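Local coordinates for protein tannase (Fusobacterium nucleatum subsp. nucleatum ATCC 25586, PDB 6YQ4) that detoxifies gallotannins, probably by hydrolysing their galloyl esters as a member of the alpha/beta-hydrolase clan, and binds a magnesium ion, at residues A[99-104]-A[109-114]; A[159-164]-A[487-492]; A[215-220]-A[270-275]; A[266-271]-A[380-385]. All blocks are in the same frame, centred on the assembly; numbering follows the deposited sequence.

In the fold
The four contacts form two pairs on opposite sides of the chain's centre. Contacts 1 and 2, with centres about 11 Å apart, both build on the large mixed sheet and meet where Tyr109 reaches the C-terminal helix 482-493. The bound magnesium ion, held at Asp150, Met153 and Gly155, is about 12 Å from the Tyr109 side chain and about 13 Å from that of Ile161. Contact 2 also includes Gly164, which begins a probable nucleophile elbow. Contacts 3 and 4 share Thr270 and Leu271 of helix 259-279, their centres about 8 Å apart, in the largely helical region between strands 202-206 and 435-439. Contacts 2 and 3 approach no closer than about 17 Å between nearest atoms.

Contact 1 of 4, residues A[99-104]-A[109-114]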
loop_
_atom_site.group_PDB
_atom_site.type_symbol
_atom_site.label_atom_id
_atom_site.label_comp_id
_atom_site.label_asym_id
_atom_site.label_seq_id
_atom_site.Cartn_x
_atom_site.Cartn_y
_atom_site.Cartn_z
ATOM N N ASN A 99 4.799 4.967 18.121
ATOM C CA ASN A 99 4.663 4.548 16.736
ATOM C C ASN A 99 4.351 3.046 16.682
ATOM O O ASN A 99 4.264 2.366 17.717
ATOM C CB ASN A 99 5.892 4.974 15.922
ATOM C CG ASN A 99 7.088 4.026 16.032
ATOM O OD1 ASN A 99 7.114 3.070 16.815
ATOM N ND2 ASN A 99 8.124 4.341 15.261
ATOM N N SER A 100 4.183 2.522 15.459
ATOM C CA SER A 100 3.678 1.167 15.293
ATOM C C SER A 100 4.649 0.115 15.822
ATOM O O SER A 100 4.214 -0.937 16.314
ATOM C CB SER A 100 3.347 0.926 13.819
ATOM O OG SER A 100 4.520 0.834 13.047
ATOM N N LEU A 101 5.957 0.379 15.727
ATOM C CA LEU A 101 6.951 -0.576 16.208
ATOM C C LEU A 101 7.007 -0.586 17.728
ATOM O O LEU A 101 7.151 -1.652 18.344
ATOM C CB LEU A 101 8.330 -0.240 15.639
ATOM C CG LEU A 101 8.599 -0.490 14.156
ATOM C CD1 LEU A 101 7.842 0.497 13.249
ATOM C CD2 LEU A 101 10.104 -0.446 13.897
ATOM N N THR A 102 6.935 0.601 18.347
ATOM C CA THR A 102 6.826 0.675 19.804
ATOM C C THR A 102 5.551 -0.009 20.288
ATOM O O THR A 102 5.556 -0.715 21.302
ATOM C CB THR A 102 6.823 2.131 20.261
ATOM O OG1 THR A 102 8.044 2.783 19.873
ATOM C CG2 THR A 102 6.631 2.217 21.764
ATOM N N TYR A 103 4.442 0.215 19.582
ATOM C CA TYR A 103 3.200 -0.471 19.901
ATOM C C TYR A 103 3.384 -1.982 19.810
ATOM O O TYR A 103 2.994 -2.723 20.722
ATOM C CB TYR A 103 2.083 0.008 18.964
ATOM C CG TYR A 103 0.720 -0.073 19.615
ATOM C CD1 TYR A 103 0.075 -1.305 19.763
ATOM C CD2 TYR A 103 0.090 1.069 20.113
ATOM C CE1 TYR A 103 -1.156 -1.406 20.395
ATOM C CE2 TYR A 103 -1.149 0.979 20.739
ATOM C CZ TYR A 103 -1.767 -0.270 20.878
ATOM O OH TYR A 103 -2.994 -0.381 21.497
ATOM N N ALA A 104 4.009 -2.448 18.723
ATOM C CA ALA A 104 4.227 -3.875 18.535
ATOM C C ALA A 104 5.038 -4.466 19.690
ATOM O O ALA A 104 4.672 -5.507 20.254
ATOM C CB ALA A 104 4.907 -4.124 17.188
ATOM N N TYR A 109 5.241 -8.440 20.288
ATOM C CA TYR A 109 5.696 -8.851 18.962
ATOM C C TYR A 109 7.201 -8.671 18.812
ATOM O O TYR A 109 7.794 -7.740 19.362
ATOM C CB TYR A 109 4.998 -8.043 17.860
ATOM C CG TYR A 109 3.525 -8.285 17.797
ATOM C CD1 TYR A 109 2.664 -7.675 18.696
ATOM C CD2 TYR A 109 2.991 -9.148 16.866
ATOM C CE1 TYR A 109 1.304 -7.921 18.664
ATOM C CE2 TYR A 109 1.624 -9.400 16.828
ATOM C CZ TYR A 109 0.792 -8.784 17.726
ATOM O OH TYR A 109 -0.557 -9.033 17.679
ATOM N N VAL A 110 7.816 -9.566 18.054
ATOM C CA VAL A 110 9.123 -9.278 17.483
ATOM C C VAL A 110 8.930 -8.337 16.297
ATOM O O VAL A 110 7.974 -8.461 15.523
ATOM C CB VAL A 110 9.844 -10.576 17.080
ATOM C CG1 VAL A 110 10.986 -10.276 16.110
ATOM C CG2 VAL A 110 10.382 -11.285 18.303
ATOM N N VAL A 111 9.816 -7.360 16.164
ATOM C CA VAL A 111 9.715 -6.369 15.104
ATOM C C VAL A 111 10.901 -6.541 14.175
ATOM O O VAL A 111 12.056 -6.454 14.609
ATOM C CB VAL A 111 9.663 -4.946 15.664
ATOM C CG1 VAL A 111 9.718 -3.934 14.513
ATOM C CG2 VAL A 111 8.405 -4.772 16.491
ATOM N N ALA A 112 10.615 -6.814 12.905
ATOM C CA ALA A 112 11.607 -6.805 11.838
ATOM C C ALA A 112 11.125 -5.772 10.837
ATOM O O ALA A 112 10.040 -5.921 10.266
ATOM C CB ALA A 112 11.770 -8.181 11.196
ATOM N N ALA A 113 11.906 -4.711 10.661
ATOM C CA ALA A 113 11.506 -3.546 9.866
ATOM C C ALA A 113 12.511 -3.333 8.737
ATOM O O ALA A 113 13.594 -2.754 8.961
ATOM C CB ALA A 113 11.418 -2.296 10.752
ATOM N N PRO A 114 12.210 -3.769 7.518
ATOM C CA PRO A 114 13.188 -3.658 6.437
ATOM C C PRO A 114 13.130 -2.307 5.749
ATOM O O PRO A 114 12.054 -1.724 5.561
ATOM C CB PRO A 114 12.740 -4.746 5.468
ATOM C CG PRO A 114 11.260 -4.637 5.561
ATOM C CD PRO A 114 10.951 -4.354 7.029
#
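Ala104 O accepts the backbone N-H of Tyr109, with 3.0 Å between this oxygen and Tyr109 N and an N-H...O angle of 157°. The same oxygen lies at the edge of the tyrosine ring, close to its plane and 3.3 Å from Tyr109 CD1, where the rim hydrogens are slightly positive.

The rest of the contact is apolar. Alanine suits position 104 because its single methyl lets the strand come close: Ala104 CB meets Val111 CG2 at 3.6 Å. Val111 divides its branches between two helix residues. Its CG1, anti to the backbone N (chi1 174°), takes the other direction and touches Leu101 CD2 at 3.6 Å. The leucine crosses the valine at about a right angle, and its CD2 continues to Ala113 CB, 3.9 Å away, where another small side chain makes room for it. At the start of the helix Asn99 serves as N-cap, its OD1 accepting from Thr102 N at 2.9 Å.

Helix 100-104 runs roughly antiparallel to strand 110-114, at 155° and 8.5 Å between axes. Helix 100-106 is the crossover of a beta-alpha-beta unit joining strand 73-76 to its parallel neighbour 110-114, which is flanked on its other edge by strand 48-54. Helix 482-493 packs alongside, with Phe486 against Ala104 and Asp490 probably hydrogen-bonded to Tyr109 OH.

Contact 2 of 4, residues A[159-164]-A[487-492]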
loop_
_atom_site.group_PDB
_atom_site.type_symbol
_atom_site.label_atom_id
_atom_site.label_comp_id
_atom_site.label_asym_id
_atom_site.label_seq_id
_atom_site.Cartn_x
_atom_site.Cartn_y
_atom_site.Cartn_z
ATOM N N LYS A 159 4.477 -16.476 11.190
ATOM C CA LYS A 159 3.473 -15.495 11.568
ATOM C C LYS A 159 4.019 -14.084 11.354
ATOM O O LYS A 159 4.150 -13.281 12.278
ATOM C CB LYS A 159 3.005 -15.733 13.000
ATOM C CG LYS A 159 2.233 -17.024 13.125
ATOM C CD LYS A 159 1.285 -17.009 14.276
ATOM C CE LYS A 159 1.064 -18.436 14.760
ATOM N NZ LYS A 159 -0.383 -18.727 14.901
ATOM N N ILE A 160 4.333 -13.789 10.095
ATOM C CA ILE A 160 4.795 -12.472 9.683
ATOM C C ILE A 160 3.579 -11.642 9.291
ATOM O O ILE A 160 2.830 -12.022 8.385
ATOM C CB ILE A 160 5.791 -12.575 8.515
ATOM C CG1 ILE A 160 7.117 -13.191 8.978
ATOM C CG2 ILE A 160 6.044 -11.210 7.909
ATOM C CD1 ILE A 160 8.087 -13.470 7.835
ATOM N N ILE A 161 3.382 -10.506 9.954
ATOM C CA ILE A 161 2.320 -9.573 9.585
ATOM C C ILE A 161 2.969 -8.368 8.927
ATOM O O ILE A 161 3.681 -7.593 9.583
ATOM C CB ILE A 161 1.460 -9.143 10.780
ATOM C CG1 ILE A 161 0.959 -10.376 11.541
ATOM C CG2 ILE A 161 0.280 -8.242 10.290
ATOM C CD1 ILE A 161 1.833 -10.779 12.710
ATOM N N SER A 162 2.708 -8.208 7.635
ATOM C CA SER A 162 3.151 -7.048 6.881
ATOM C C SER A 162 2.291 -5.830 7.194
ATOM O O SER A 162 1.079 -5.957 7.401
ATOM C CB SER A 162 3.071 -7.363 5.392
ATOM O OG SER A 162 3.821 -6.462 4.616
ATOM N N ASN A 163 2.922 -4.643 7.205
ATOM C CA ASN A 163 2.228 -3.358 7.291
ATOM C C ASN A 163 2.871 -2.329 6.350
ATOM O O ASN A 163 4.077 -2.350 6.095
ATOM C CB ASN A 163 2.228 -2.819 8.733
ATOM C CG ASN A 163 1.189 -1.719 8.952
ATOM O OD1 ASN A 163 0.059 -1.803 8.458
ATOM N ND2 ASN A 163 1.572 -0.677 9.696
ATOM N N GLY A 164 2.042 -1.437 5.820
ATOM C CA GLY A 164 2.496 -0.352 4.971
ATOM C C GLY A 164 1.376 0.636 4.734
ATOM O O GLY A 164 0.210 0.379 5.033
ATOM N N ASN A 487 -5.542 -5.133 17.773
ATOM C CA ASN A 487 -6.638 -6.023 18.127
ATOM C C ASN A 487 -6.874 -7.047 17.018
ATOM O O ASN A 487 -6.980 -8.253 17.283
ATOM C CB ASN A 487 -7.898 -5.201 18.405
ATOM C CG ASN A 487 -7.842 -4.475 19.752
ATOM O OD1 ASN A 487 -7.161 -4.909 20.686
ATOM N ND2 ASN A 487 -8.561 -3.368 19.849
ATOM N N TRP A 488 -6.914 -6.578 15.761
ATOM C CA TRP A 488 -7.075 -7.461 14.609
ATOM C C TRP A 488 -5.940 -8.473 14.515
ATOM O O TRP A 488 -6.180 -9.663 14.277
ATOM C CB TRP A 488 -7.163 -6.629 13.337
ATOM C CG TRP A 488 -7.294 -7.436 12.088
ATOM C CD1 TRP A 488 -8.431 -8.007 11.603
ATOM C CD2 TRP A 488 -6.255 -7.771 11.166
ATOM N NE1 TRP A 488 -8.169 -8.673 10.432
ATOM C CE2 TRP A 488 -6.838 -8.549 10.143
ATOM C CE3 TRP A 488 -4.888 -7.492 11.105
ATOM C CZ2 TRP A 488 -6.102 -9.058 9.074
ATOM C CZ3 TRP A 488 -4.161 -7.979 10.029
ATOM C CH2 TRP A 488 -4.771 -8.754 9.031
ATOM N N ILE A 489 -4.692 -8.022 14.705
ATOM C CA ILE A 489 -3.553 -8.929 14.590
ATOM C C ILE A 489 -3.609 -9.985 15.684
ATOM O O ILE A 489 -3.416 -11.182 15.429
ATOM C CB ILE A 489 -2.218 -8.159 14.644
ATOM C CG1 ILE A 489 -2.069 -7.173 13.505
ATOM C CG2 ILE A 489 -1.033 -9.128 14.655
ATOM C CD1 ILE A 489 -0.774 -6.413 13.570
ATOM N N ASP A 490 -3.838 -9.555 16.927
ATOM C CA ASP A 490 -4.015 -10.508 18.027
ATOM C C ASP A 490 -5.089 -11.544 17.699
ATOM O O ASP A 490 -4.893 -12.748 17.907
ATOM C CB ASP A 490 -4.372 -9.772 19.327
ATOM C CG ASP A 490 -3.146 -9.297 20.097
ATOM O OD1 ASP A 490 -2.075 -9.117 19.477
ATOM O OD2 ASP A 490 -3.249 -9.104 21.329
ATOM N N ASN A 491 -6.233 -11.089 17.176
ATOM C CA ASN A 491 -7.322 -12.009 16.865
ATOM C C ASN A 491 -6.948 -12.947 15.733
ATOM O O ASN A 491 -7.184 -14.157 15.810
ATOM C CB ASN A 491 -8.582 -11.245 16.493
ATOM C CG ASN A 491 -9.725 -12.167 16.187
ATOM O OD1 ASN A 491 -10.214 -12.860 17.077
ATOM N ND2 ASN A 491 -10.151 -12.207 14.927
ATOM N N VAL A 492 -6.351 -12.400 14.679
ATOM C CA VAL A 492 -5.954 -13.183 13.516
ATOM C C VAL A 492 -4.869 -14.206 13.874
ATOM O O VAL A 492 -4.855 -15.331 13.350
ATOM C CB VAL A 492 -5.536 -12.172 12.433
ATOM C CG1 VAL A 492 -4.565 -12.750 11.456
ATOM C CG2 VAL A 492 -6.789 -11.614 11.747
#
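Ile161 and Ile489 make the aliphatic part of this contact, each turned toward the other from strand and helix, with their CA atoms 7.7 Å apart. Their branches interlock in two places. Ile161 CD1 rests on Ile489 CG2 at 3.8 Å, and in return Ile161 CG2 lies 3.9 Å from Ile489 CD1. In Ile489 the CG1 branch is anti to the carbonyl carbon (chi1 -62°) and the chain beyond is extended, which carries CD1 out toward the strand. Two branched side chains suit this place, since each offers a long arm and a short one to a partner of the same shape.

The aromatic part is lighter. Trp488 brings the edge of its indole, through CZ3, to Ile161 CG2 at 4.5 Å, while Val492 CG2, one turn on in the same helix, sits over one face of the indole, toward its rim. Further out, the indole packs on Tyr435 and Arg437 of strand 435-439. Helix 482-493, which carries both Trp488 and Ile489, is the C-terminal helix of an alpha/beta-hydrolase fold and lies against the central sheet. Strand 160-163 runs in that sheet between 73-76 and 202-206, and leads into Gly164, first glycine of a GxSxG sequence that probably forms the nucleophile elbow around Ser166.

Polar groups of segment 159-164 look to other partners. Asn163 uses both ends of its amide, OD1 with Ser204 OG and ND2 with Asp479 OD2. Lys159 NZ makes a weak hydrogen bond to Val493 O, near the end of the helix.

Contact 3 of 4, residues A[215-220]-A[270-275]; sequences ADSAYE and TLFPIY
Helices 215-220 and 270-275 cross steeply, at -118° with 7.9 Å between their axes, and come so close that the CA atoms of Ser217 and Phe272 are 5.0 Å apart. This helix-helix crossing belongs to the region between strands 202-206 and 435-439, where alpha/beta hydrolases often carry a cap or lid insertion.

Small residues on the first helix permit the approach. Ser217 fits between the helices, its CB 4.2 Å from Leu271 C, and Ala218 gives Phe272 a surface to lie on. A chi1 of -173° swings the phenylalanine ring away from its own N and lays it against the first helix. Ala218 CA then stands over one ring face, toward the rim (25° off the normal) and 3.9 Å from the Phe272 centroid in a CH-pi contact, while Ala218 CB presses on Phe272 CE1 at 3.4 Å. Trp221 and Ile454 add to the hydrophobic setting of the ring.

The second helix is kinked just past Phe272: Pro273 has no N-H to give, and Ile274 N also makes no bond to the turn before. Ser217 OG, besides a weak hydrogen bond to Asn214 O, lies at the edge of the Phe272 ring, 3.5 Å from CD1.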
loop_
_atom_site.group_PDB
_atom_site.type_symbol
_atom_site.label_atom_id
_atom_site.label_comp_id
_atom_site.label_asym_id
_atom_site.label_seq_id
_atom_site.Cartn_x
_atom_site.Cartn_y
_atom_site.Cartn_z
ATOM N N ALA A 215 -5.864 2.230 -12.448
ATOM C CA ALA A 215 -6.319 3.272 -11.532
ATOM C C ALA A 215 -6.718 4.584 -12.221
ATOM O O ALA A 215 -7.395 5.406 -11.588
ATOM C CB ALA A 215 -5.249 3.529 -10.482
ATOM N N ASP A 216 -6.348 4.795 -13.495
ATOM C CA ASP A 216 -6.778 5.999 -14.217
ATOM C C ASP A 216 -8.260 5.963 -14.592
ATOM O O ASP A 216 -8.976 6.958 -14.418
ATOM C CB ASP A 216 -5.938 6.184 -15.478
ATOM C CG ASP A 216 -4.563 6.737 -15.180
ATOM O OD1 ASP A 216 -4.455 7.640 -14.308
ATOM O OD2 ASP A 216 -3.595 6.260 -15.815
ATOM N N SER A 217 -8.721 4.859 -15.196
ATOM C CA SER A 217 -10.137 4.744 -15.536
ATOM C C SER A 217 -11.005 4.750 -14.288
ATOM O O SER A 217 -12.090 5.345 -14.277
ATOM C CB SER A 217 -10.392 3.473 -16.349
ATOM O OG SER A 217 -9.979 2.325 -15.621
ATOM N N ALA A 218 -10.554 4.083 -13.228
ATOM C CA ALA A 218 -11.348 4.052 -12.011
ATOM C C ALA A 218 -11.462 5.443 -11.411
ATOM O O ALA A 218 -12.525 5.823 -10.897
ATOM C CB ALA A 218 -10.746 3.064 -11.011
ATOM N N TYR A 219 -10.391 6.231 -11.496
ATOM C CA TYR A 219 -10.401 7.566 -10.896
ATOM C C TYR A 219 -11.336 8.508 -11.645
ATOM O O TYR A 219 -11.989 9.357 -11.031
ATOM C CB TYR A 219 -8.983 8.122 -10.874
ATOM C CG TYR A 219 -8.769 9.279 -9.913
ATOM C CD1 TYR A 219 -8.919 10.590 -10.344
ATOM C CD2 TYR A 219 -8.457 9.058 -8.579
ATOM C CE1 TYR A 219 -8.718 11.665 -9.469
ATOM C CE2 TYR A 219 -8.252 10.117 -7.695
ATOM C CZ TYR A 219 -8.382 11.427 -8.157
ATOM O OH TYR A 219 -8.190 12.500 -7.311
ATOM N N GLU A 220 -11.442 8.350 -12.958
ATOM C CA GLU A 220 -12.345 9.165 -13.750
ATOM C C GLU A 220 -13.778 8.652 -13.706
ATOM O O GLU A 220 -14.716 9.446 -13.773
ATOM C CB GLU A 220 -11.821 9.221 -15.186
ATOM C CG GLU A 220 -10.476 9.951 -15.271
ATOM C CD GLU A 220 -10.483 11.245 -14.464
ATOM O OE1 GLU A 220 -9.488 11.521 -13.770
ATOM O OE2 GLU A 220 -11.490 11.997 -14.525
ATOM N N THR A 270 -15.367 6.118 -19.620
ATOM C CA THR A 270 -15.863 5.186 -20.623
ATOM C C THR A 270 -15.200 3.812 -20.567
ATOM O O THR A 270 -15.851 2.808 -20.862
ATOM C CB THR A 270 -15.677 5.840 -21.995
ATOM O OG1 THR A 270 -16.750 6.757 -22.222
ATOM C CG2 THR A 270 -15.634 4.843 -23.111
ATOM N N LEU A 271 -13.922 3.758 -20.151
ATOM C CA LEU A 271 -13.106 2.544 -20.187
ATOM C C LEU A 271 -13.196 1.679 -18.926
ATOM O O LEU A 271 -12.805 0.506 -18.970
ATOM C CB LEU A 271 -11.640 2.915 -20.416
ATOM C CG LEU A 271 -11.157 2.999 -21.872
ATOM C CD1 LEU A 271 -12.028 3.906 -22.717
ATOM C CD2 LEU A 271 -9.733 3.470 -21.902
ATOM N N PHE A 272 -13.675 2.212 -17.809
ATOM C CA PHE A 272 -13.695 1.429 -16.576
ATOM C C PHE A 272 -14.701 0.262 -16.586
ATOM O O PHE A 272 -14.356 -0.831 -16.119
ATOM C CB PHE A 272 -13.972 2.350 -15.389
ATOM C CG PHE A 272 -13.854 1.673 -14.047
ATOM C CD1 PHE A 272 -12.641 1.121 -13.628
ATOM C CD2 PHE A 272 -14.966 1.586 -13.198
ATOM C CE1 PHE A 272 -12.537 0.498 -12.375
ATOM C CE2 PHE A 272 -14.864 0.974 -11.949
ATOM C CZ PHE A 272 -13.647 0.430 -11.540
ATOM N N PRO A 273 -15.933 0.432 -17.101
ATOM C CA PRO A 273 -16.866 -0.710 -17.119
ATOM C C PRO A 273 -16.357 -1.920 -17.882
ATOM O O PRO A 273 -16.632 -3.056 -17.474
ATOM C CB PRO A 273 -18.127 -0.118 -17.769
ATOM C CG PRO A 273 -18.067 1.337 -17.429
ATOM C CD PRO A 273 -16.600 1.667 -17.567
ATOM N N ILE A 274 -15.641 -1.719 -18.991
ATOM C CA ILE A 274 -15.082 -2.860 -19.706
ATOM C C ILE A 274 -14.112 -3.605 -18.803
ATOM O O ILE A 274 -14.047 -4.842 -18.817
ATOM C CB ILE A 274 -14.398 -2.417 -21.016
ATOM C CG1 ILE A 274 -15.099 -1.189 -21.638
ATOM C CG2 ILE A 274 -14.347 -3.590 -21.981
ATOM C CD1 ILE A 274 -14.392 -0.569 -22.877
ATOM N N TYR A 275 -13.362 -2.872 -17.980
ATOM C CA TYR A 275 -12.375 -3.541 -17.145
ATOM C C TYR A 275 -13.034 -4.195 -15.941
ATOM O O TYR A 275 -12.810 -5.378 -15.669
ATOM C CB TYR A 275 -11.286 -2.577 -16.691
ATOM C CG TYR A 275 -10.472 -3.149 -15.534
ATOM C CD1 TYR A 275 -9.644 -4.272 -15.714
ATOM C CD2 TYR A 275 -10.554 -2.591 -14.252
ATOM C CE1 TYR A 275 -8.903 -4.797 -14.658
ATOM C CE2 TYR A 275 -9.833 -3.111 -13.190
ATOM C CZ TYR A 275 -9.008 -4.205 -13.392
ATOM O OH TYR A 275 -8.321 -4.712 -12.312
#

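Contact 4 of 4, residues A[266-271]-A[380-385]; sequences NKLKTL and TKFSFD
The Phe382 ring carries Leu268 CD2 over one face, Lys267 CG at its edge, and Leu271 CD2 at an oblique angle. The leucine methyl Leu268 CD2 sits almost above the ring centre, 3.8 Å from the Phe382 centroid and 12° off the normal, a well-formed CH-pi contact. Lys267 CG comes to Phe382 CE1 at 3.9 Å, near the ring plane. Its chain then bends at chi2 and chi3 and leads the ammonium away, so the lysine gives its aliphatic part to the contact and keeps its charge for the outside. Leu271 CD2 is 4.2 Å from Phe382 CD1. Extended from its backbone N by a chi1 of 173°, Phe382 bridges from helix 381-385 to helix 266-271, whose axes come no nearer than 12.2 Å, a separation that a large side chain can fill.

Thr380 caps the second helix, OG1 accepting from Ser383 N at 3.2 Å. The next residue, Lys381, reaches one turn along the helix, its NZ in a salt bridge with Asp385 OD2 on the syn lone pair.

Asp357 fastens the start of this helix, OD2 bonding to Thr380 OG1 and its backbone O to Ser383 OG. Three helices meet here: Leu268 of helix 259-279 also packs on Asp216 and Glu220 of helix 212-223, and Thr380, before helix 381-394, touches Glu213 of the same helix 212-223.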
loop_
_atom_site.group_PDB
_atom_site.type_symbol
_atom_site.label_atom_id
_atom_site.label_comp_id
_atom_site.label_asym_id
_atom_site.label_seq_id
_atom_site.Cartn_x
_atom_site.Cartn_y
_atom_site.Cartn_z
ATOM N N ASN A 266 -13.528 12.237 -19.725
ATOM C CA ASN A 266 -14.663 11.584 -20.381
ATOM C C ASN A 266 -14.261 10.223 -20.951
ATOM O O ASN A 266 -14.929 9.209 -20.707
ATOM C CB ASN A 266 -15.230 12.473 -21.493
ATOM C CG ASN A 266 -15.911 13.727 -20.957
ATOM O OD1 ASN A 266 -16.111 13.871 -19.751
ATOM N ND2 ASN A 266 -16.284 14.628 -21.848
ATOM N N LYS A 267 -13.157 10.180 -21.701
ATOM C CA LYS A 267 -12.757 8.939 -22.354
ATOM C C LYS A 267 -12.318 7.894 -21.339
ATOM O O LYS A 267 -12.672 6.715 -21.470
ATOM C CB LYS A 267 -11.649 9.227 -23.370
ATOM C CG LYS A 267 -11.347 8.126 -24.400
ATOM C CD LYS A 267 -12.582 7.592 -25.139
ATOM C CE LYS A 267 -13.037 8.498 -26.276
ATOM N NZ LYS A 267 -14.383 8.077 -26.785
ATOM N N LEU A 268 -11.576 8.305 -20.305
ATOM C CA LEU A 268 -11.121 7.353 -19.292
ATOM C C LEU A 268 -12.285 6.717 -18.540
ATOM O O LEU A 268 -12.240 5.520 -18.222
ATOM C CB LEU A 268 -10.193 8.037 -18.301
ATOM C CG LEU A 268 -8.759 8.211 -18.775
ATOM C CD1 LEU A 268 -7.974 9.169 -17.859
ATOM C CD2 LEU A 268 -8.110 6.857 -18.888
ATOM N N LYS A 269 -13.317 7.507 -18.215
ATOM C CA LYS A 269 -14.485 6.952 -17.529
ATOM C C LYS A 269 -15.108 5.838 -18.346
ATOM O O LYS A 269 -15.353 4.739 -17.841
ATOM C CB LYS A 269 -15.523 8.036 -17.267
ATOM C CG LYS A 269 -16.714 7.499 -16.489
ATOM C CD LYS A 269 -17.870 8.465 -16.450
ATOM C CE LYS A 269 -18.884 8.063 -15.393
ATOM N NZ LYS A 269 -20.096 8.967 -15.331
ATOM N N THR A 270 -15.367 6.118 -19.620
ATOM C CA THR A 270 -15.863 5.186 -20.623
ATOM C C THR A 270 -15.200 3.812 -20.567
ATOM O O THR A 270 -15.851 2.808 -20.862
ATOM C CB THR A 270 -15.677 5.840 -21.995
ATOM O OG1 THR A 270 -16.750 6.757 -22.222
ATOM C CG2 THR A 270 -15.634 4.843 -23.111
ATOM N N LEU A 271 -13.922 3.758 -20.151
ATOM C CA LEU A 271 -13.106 2.544 -20.187
ATOM C C LEU A 271 -13.196 1.679 -18.926
ATOM O O LEU A 271 -12.805 0.506 -18.970
ATOM C CB LEU A 271 -11.640 2.915 -20.416
ATOM C CG LEU A 271 -11.157 2.999 -21.872
ATOM C CD1 LEU A 271 -12.028 3.906 -22.717
ATOM C CD2 LEU A 271 -9.733 3.470 -21.902
ATOM N N THR A 380 0.103 2.223 -19.374
ATOM C CA THR A 380 -1.242 1.985 -19.845
ATOM C C THR A 380 -1.220 2.148 -21.349
ATOM O O THR A 380 -0.443 2.936 -21.892
ATOM C CB THR A 380 -2.276 2.950 -19.228
ATOM O OG1 THR A 380 -2.026 4.298 -19.679
ATOM C CG2 THR A 380 -2.204 2.902 -17.713
ATOM N N LYS A 381 -2.060 1.368 -22.016
ATOM C CA LYS A 381 -2.254 1.568 -23.441
ATOM C C LYS A 381 -2.783 2.966 -23.730
ATOM O O LYS A 381 -2.510 3.526 -24.797
ATOM C CB LYS A 381 -3.210 0.495 -23.969
ATOM C CG LYS A 381 -3.523 0.582 -25.442
ATOM C CD LYS A 381 -4.830 -0.118 -25.769
ATOM C CE LYS A 381 -5.113 0.012 -27.235
ATOM N NZ LYS A 381 -3.819 -0.046 -27.973
ATOM N N PHE A 382 -3.535 3.547 -22.793
ATOM C CA PHE A 382 -4.261 4.778 -23.091
ATOM C C PHE A 382 -3.303 5.967 -23.254
ATOM O O PHE A 382 -3.345 6.682 -24.260
ATOM C CB PHE A 382 -5.305 5.050 -21.996
ATOM C CG PHE A 382 -5.976 6.381 -22.132
ATOM C CD1 PHE A 382 -7.101 6.521 -22.932
ATOM C CD2 PHE A 382 -5.455 7.512 -21.503
ATOM C CE1 PHE A 382 -7.704 7.768 -23.105
ATOM C CE2 PHE A 382 -6.038 8.773 -21.670
ATOM C CZ PHE A 382 -7.166 8.902 -22.466
ATOM N N SER A 383 -2.452 6.200 -22.258
ATOM C CA SER A 383 -1.506 7.301 -22.317
ATOM C C SER A 383 -0.439 7.054 -23.371
ATOM O O SER A 383 -0.014 7.995 -24.053
ATOM C CB SER A 383 -0.879 7.507 -20.942
ATOM O OG SER A 383 -1.902 7.676 -19.970
ATOM N N PHE A 384 -0.005 5.803 -23.534
ATOM C CA PHE A 384 0.995 5.516 -24.555
ATOM C C PHE A 384 0.457 5.830 -25.947
ATOM O O PHE A 384 1.106 6.541 -26.727
ATOM C CB PHE A 384 1.454 4.059 -24.457
ATOM C CG PHE A 384 2.360 3.628 -25.586
ATOM C CD1 PHE A 384 3.728 3.861 -25.527
ATOM C CD2 PHE A 384 1.842 2.995 -26.717
ATOM C CE1 PHE A 384 4.572 3.477 -26.577
ATOM C CE2 PHE A 384 2.681 2.611 -27.775
ATOM C CZ PHE A 384 4.054 2.858 -27.699
ATOM N N ASP A 385 -0.746 5.328 -26.267
ATOM C CA ASP A 385 -1.305 5.514 -27.610
ATOM C C ASP A 385 -1.529 6.985 -27.931
ATOM O O ASP A 385 -1.380 7.399 -29.086
ATOM C CB ASP A 385 -2.635 4.763 -27.777
ATOM C CG ASP A 385 -2.471 3.249 -27.904
ATOM O OD1 ASP A 385 -1.341 2.728 -27.853
ATOM O OD2 ASP A 385 -3.504 2.565 -28.055
#